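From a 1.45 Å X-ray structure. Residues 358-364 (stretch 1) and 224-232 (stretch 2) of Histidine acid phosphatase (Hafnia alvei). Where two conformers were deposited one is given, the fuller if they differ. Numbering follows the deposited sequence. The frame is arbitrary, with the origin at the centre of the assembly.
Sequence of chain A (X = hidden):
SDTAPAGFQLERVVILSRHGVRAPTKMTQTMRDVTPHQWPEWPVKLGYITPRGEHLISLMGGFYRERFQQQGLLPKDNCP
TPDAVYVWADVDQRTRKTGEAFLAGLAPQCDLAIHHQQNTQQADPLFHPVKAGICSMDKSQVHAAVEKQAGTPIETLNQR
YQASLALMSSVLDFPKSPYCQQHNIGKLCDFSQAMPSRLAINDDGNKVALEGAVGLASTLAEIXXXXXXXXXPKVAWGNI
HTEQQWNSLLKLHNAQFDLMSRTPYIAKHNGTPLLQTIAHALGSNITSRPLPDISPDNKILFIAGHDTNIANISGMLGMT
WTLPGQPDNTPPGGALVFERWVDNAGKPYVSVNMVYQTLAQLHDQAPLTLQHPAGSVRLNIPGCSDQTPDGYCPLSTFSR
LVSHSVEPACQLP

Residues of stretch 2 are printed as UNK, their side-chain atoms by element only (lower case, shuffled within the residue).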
# COMPACT_ATOMS: atom_id res chain seq x y z
N THR A 358 -10.27 -2.19 9.21
CA THR A 358 -9.61 -2.58 10.45
C THR A 358 -9.29 -4.05 10.43
O THR A 358 -9.81 -4.84 9.63
CB THR A 358 -10.44 -2.27 11.70
OG1 THR A 358 -11.59 -3.13 11.73
CG2 THR A 358 -10.86 -0.84 11.78
N LEU A 359 -8.39 -4.47 11.31
CA LEU A 359 -8.06 -5.87 11.41
C LEU A 359 -9.30 -6.73 11.69
O LEU A 359 -9.47 -7.80 11.06
CB LEU A 359 -6.96 -6.12 12.47
CG LEU A 359 -6.28 -7.50 12.38
CD1 LEU A 359 -5.70 -7.82 11.02
CD2 LEU A 359 -5.22 -7.58 13.51
N ALA A 360 -10.18 -6.23 12.55
CA ALA A 360 -11.45 -6.89 12.86
C ALA A 360 -12.38 -6.94 11.63
O ALA A 360 -13.05 -7.95 11.40
CB ALA A 360 -12.16 -6.19 13.99
N GLN A 361 -12.44 -5.83 10.89
CA GLN A 361 -13.30 -5.79 9.71
C GLN A 361 -12.86 -6.81 8.69
O GLN A 361 -13.72 -7.40 7.98
CB GLN A 361 -13.33 -4.41 9.10
CG GLN A 361 -14.21 -3.45 9.91
CD GLN A 361 -14.10 -2.00 9.47
OE1 GLN A 361 -13.07 -1.54 9.02
NE2 GLN A 361 -15.21 -1.25 9.61
N LEU A 362 -11.55 -7.01 8.55
CA LEU A 362 -11.03 -8.03 7.68
C LEU A 362 -11.39 -9.42 8.22
O LEU A 362 -11.91 -10.29 7.52
CB LEU A 362 -9.51 -7.92 7.51
CG LEU A 362 -9.02 -6.68 6.80
CD1 LEU A 362 -7.50 -6.54 6.98
CD2 LEU A 362 -9.38 -6.61 5.31
N HIS A 363 -11.06 -9.67 9.49
CA HIS A 363 -11.24 -10.98 10.08
C HIS A 363 -12.71 -11.43 10.11
O HIS A 363 -13.01 -12.60 9.88
CB HIS A 363 -10.69 -10.97 11.50
CG HIS A 363 -10.67 -12.30 12.18
ND1 HIS A 363 -9.88 -13.36 11.78
CD2 HIS A 363 -11.31 -12.71 13.29
CE1 HIS A 363 -10.07 -14.38 12.60
NE2 HIS A 363 -10.95 -14.02 13.52
N ASP A 364 -13.60 -10.47 10.38
CA ASP A 364 -15.01 -10.72 10.45
C ASP A 364 -15.75 -10.55 9.10
O ASP A 364 -16.96 -10.77 9.05
CB ASP A 364 -15.62 -9.78 11.50
CG ASP A 364 -15.16 -10.09 12.93
OD1 ASP A 364 -14.70 -11.20 13.21
OD2 ASP A 364 -15.33 -9.19 13.79
N UNK A 224 1.34 -13.31 9.15
CA UNK A 224 0.39 -13.57 10.21
C UNK A 224 -0.85 -12.69 10.04
O UNK A 224 -1.96 -13.17 10.22
c UNK A 224 2.37 -15.48 11.42
c UNK A 224 3.48 -16.25 11.75
c UNK A 224 2.22 -14.19 11.89
c UNK A 224 3.19 -13.70 12.72
c UNK A 224 4.46 -15.72 12.58
c UNK A 224 4.31 -14.46 13.07
c UNK A 224 1.02 -13.32 11.58
N UNK A 225 -0.65 -11.42 9.71
CA UNK A 225 -1.78 -10.54 9.52
C UNK A 225 -2.66 -11.05 8.37
O UNK A 225 -3.89 -11.00 8.43
c UNK A 225 -2.04 -6.90 9.92
c UNK A 225 -1.28 -9.14 9.20
c UNK A 225 -2.78 -7.73 7.70
c UNK A 225 -2.41 -8.11 9.11
N UNK A 226 -2.01 -11.50 7.31
CA UNK A 226 -2.74 -12.07 6.17
C UNK A 226 -3.52 -13.32 6.56
O UNK A 226 -4.66 -13.47 6.16
c UNK A 226 -1.84 -12.34 4.97
c UNK A 226 -2.32 -10.36 3.56
c UNK A 226 -0.10 -11.45 3.30
c UNK A 226 -1.24 -11.11 4.29
N UNK A 227 -2.92 -14.18 7.37
CA UNK A 227 -3.61 -15.38 7.84
C UNK A 227 -4.90 -14.99 8.60
O UNK A 227 -5.95 -15.57 8.45
o UNK A 227 0.36 -18.20 8.75
c UNK A 227 -1.53 -16.86 8.14
o UNK A 227 -0.87 -17.34 10.36
c UNK A 227 -0.61 -17.51 9.15
c UNK A 227 -2.75 -16.18 8.80
N UNK A 228 -4.75 -13.97 9.43
CA UNK A 228 -5.85 -13.46 10.21
C UNK A 228 -6.96 -12.84 9.36
O UNK A 228 -8.15 -13.11 9.54
n UNK A 228 -7.86 -11.02 13.47
c UNK A 228 -7.55 -12.13 14.10
n UNK A 228 -6.66 -12.80 13.37
c UNK A 228 -6.34 -12.04 12.26
c UNK A 228 -5.32 -12.47 11.24
c UNK A 228 -7.10 -10.92 12.33
N UNK A 229 -6.53 -12.06 8.39
CA UNK A 229 -7.46 -11.43 7.46
C UNK A 229 -8.17 -12.44 6.55
O UNK A 229 -9.31 -12.20 6.14
c UNK A 229 -6.71 -10.45 6.62
N UNK A 230 -7.53 -13.58 6.33
CA UNK A 230 -8.05 -14.70 5.54
C UNK A 230 -8.99 -15.57 6.37
O UNK A 230 -9.66 -16.49 5.86
c UNK A 230 -7.19 -16.76 4.25
n UNK A 230 -8.57 -17.58 2.43
c UNK A 230 -7.99 -16.52 2.98
c UNK A 230 -6.85 -15.49 5.01
o UNK A 230 -8.05 -15.42 2.49
N UNK A 231 -9.02 -15.33 7.68
CA UNK A 231 -9.82 -16.14 8.56
C UNK A 231 -9.36 -17.55 8.75
O UNK A 231 -10.14 -18.47 9.10
N UNK A 232 -8.04 -17.76 8.66
CA UNK A 232 -7.51 -19.09 8.93
C UNK A 232 -7.79 -19.47 10.37
O UNK A 232 -7.81 -18.60 11.26
c UNK A 232 -4.31 -19.58 5.15
c UNK A 232 -5.73 -18.83 7.27
s UNK A 232 -4.13 -19.45 6.92
c UNK A 232 -6.04 -19.12 8.70

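Position 224 has seven side-chain carbons: one carbon, then a ring of six. The residue is buried and out of reach of stretch 1. This is Phe224. It lies in a helix that begins earlier in the chain.

Position 225 has four side-chain carbons, forked at the second. Its CA-to-CB bond points sideways, but the end of the side chain comes nearer to stretch 1. The fork carbon lies 3.8 Å from Leu359 CD1. The pattern fits leucine or isoleucine by count, and the fork at the second carbon makes it Leu225. The contact is thus Leu359 CD1 to Leu225 CG, between apolar side chains.

Position 226 again has four carbons forked at the second. It is Leu226. Its CA-to-CB bond points away, and it is buried without touching stretch 1.

Position 227 has three carbons, the third carrying two oxygens. That is a carboxylate at the end of a two-carbon arm, so this is Glu227. It is out of reach of stretch 1, and its OE1 is hydrogen-bonded elsewhere in the structure.

Position 228 has one carbon and then a five-membered ring of three carbons and two nitrogens. The ring lies against the ring of His363, and one of its carbons is 3.5 Å from Leu359 CG. An imidazole identifies His228. The ring carbon near Leu359 is CD2, and NE2 of His228 lies 3.3 Å from CG of His363.

Position 229 has a single side-chain carbon, CB, which lies 3.9 Å from Leu362 CB. This is Ala229. Its CA and the CA of His363 are 4.6 Å apart, so the two backbones run close here.

Position 230 has three carbons, the third carrying one oxygen and one nitrogen. The amide makes it Gln230. Its CA-to-CB bond points away from stretch 1.

Position 231 has no side-chain atoms. It is Gly231. Its phi is positive, at 69°, a value that favours glycine. It forms part of a Schellman motif: Gly231 N bonds to His228 O at 3.0 Å, and the next residue's N, at position 232, bonds to Glu227 O at 3.0 Å. Gly231 CA lies 4.3 Å from His363 ND1.

Position 232 has two carbons, a sulfur and a last carbon, unbranched. This is Met232. Two conformers were deposited, and its CA-to-CB bond points away from stretch 1.

The contact rests on His363 and His228. Their rings form an offset stack, with centroids 3.8 Å apart and planes at 9°. His363 ND1 also donates a hydrogen bond to His228 O at 2.8 Å, nearly straight at 172°. That oxygen accepts from Gly231 N as well, so the imidazole joins the helix end at a carbonyl already used by the Schellman turn. Beside the stack, Leu359 packs on Leu225 and His228, and Leu362 meets the small Ala229. The helix axes approach to 9.0 Å at 51°. On stretch 1, Thr358 OG1 caps the helix by accepting from Gln361 N at 3.0 Å.

Stretch 2 (224-232) FLLEHAQGM
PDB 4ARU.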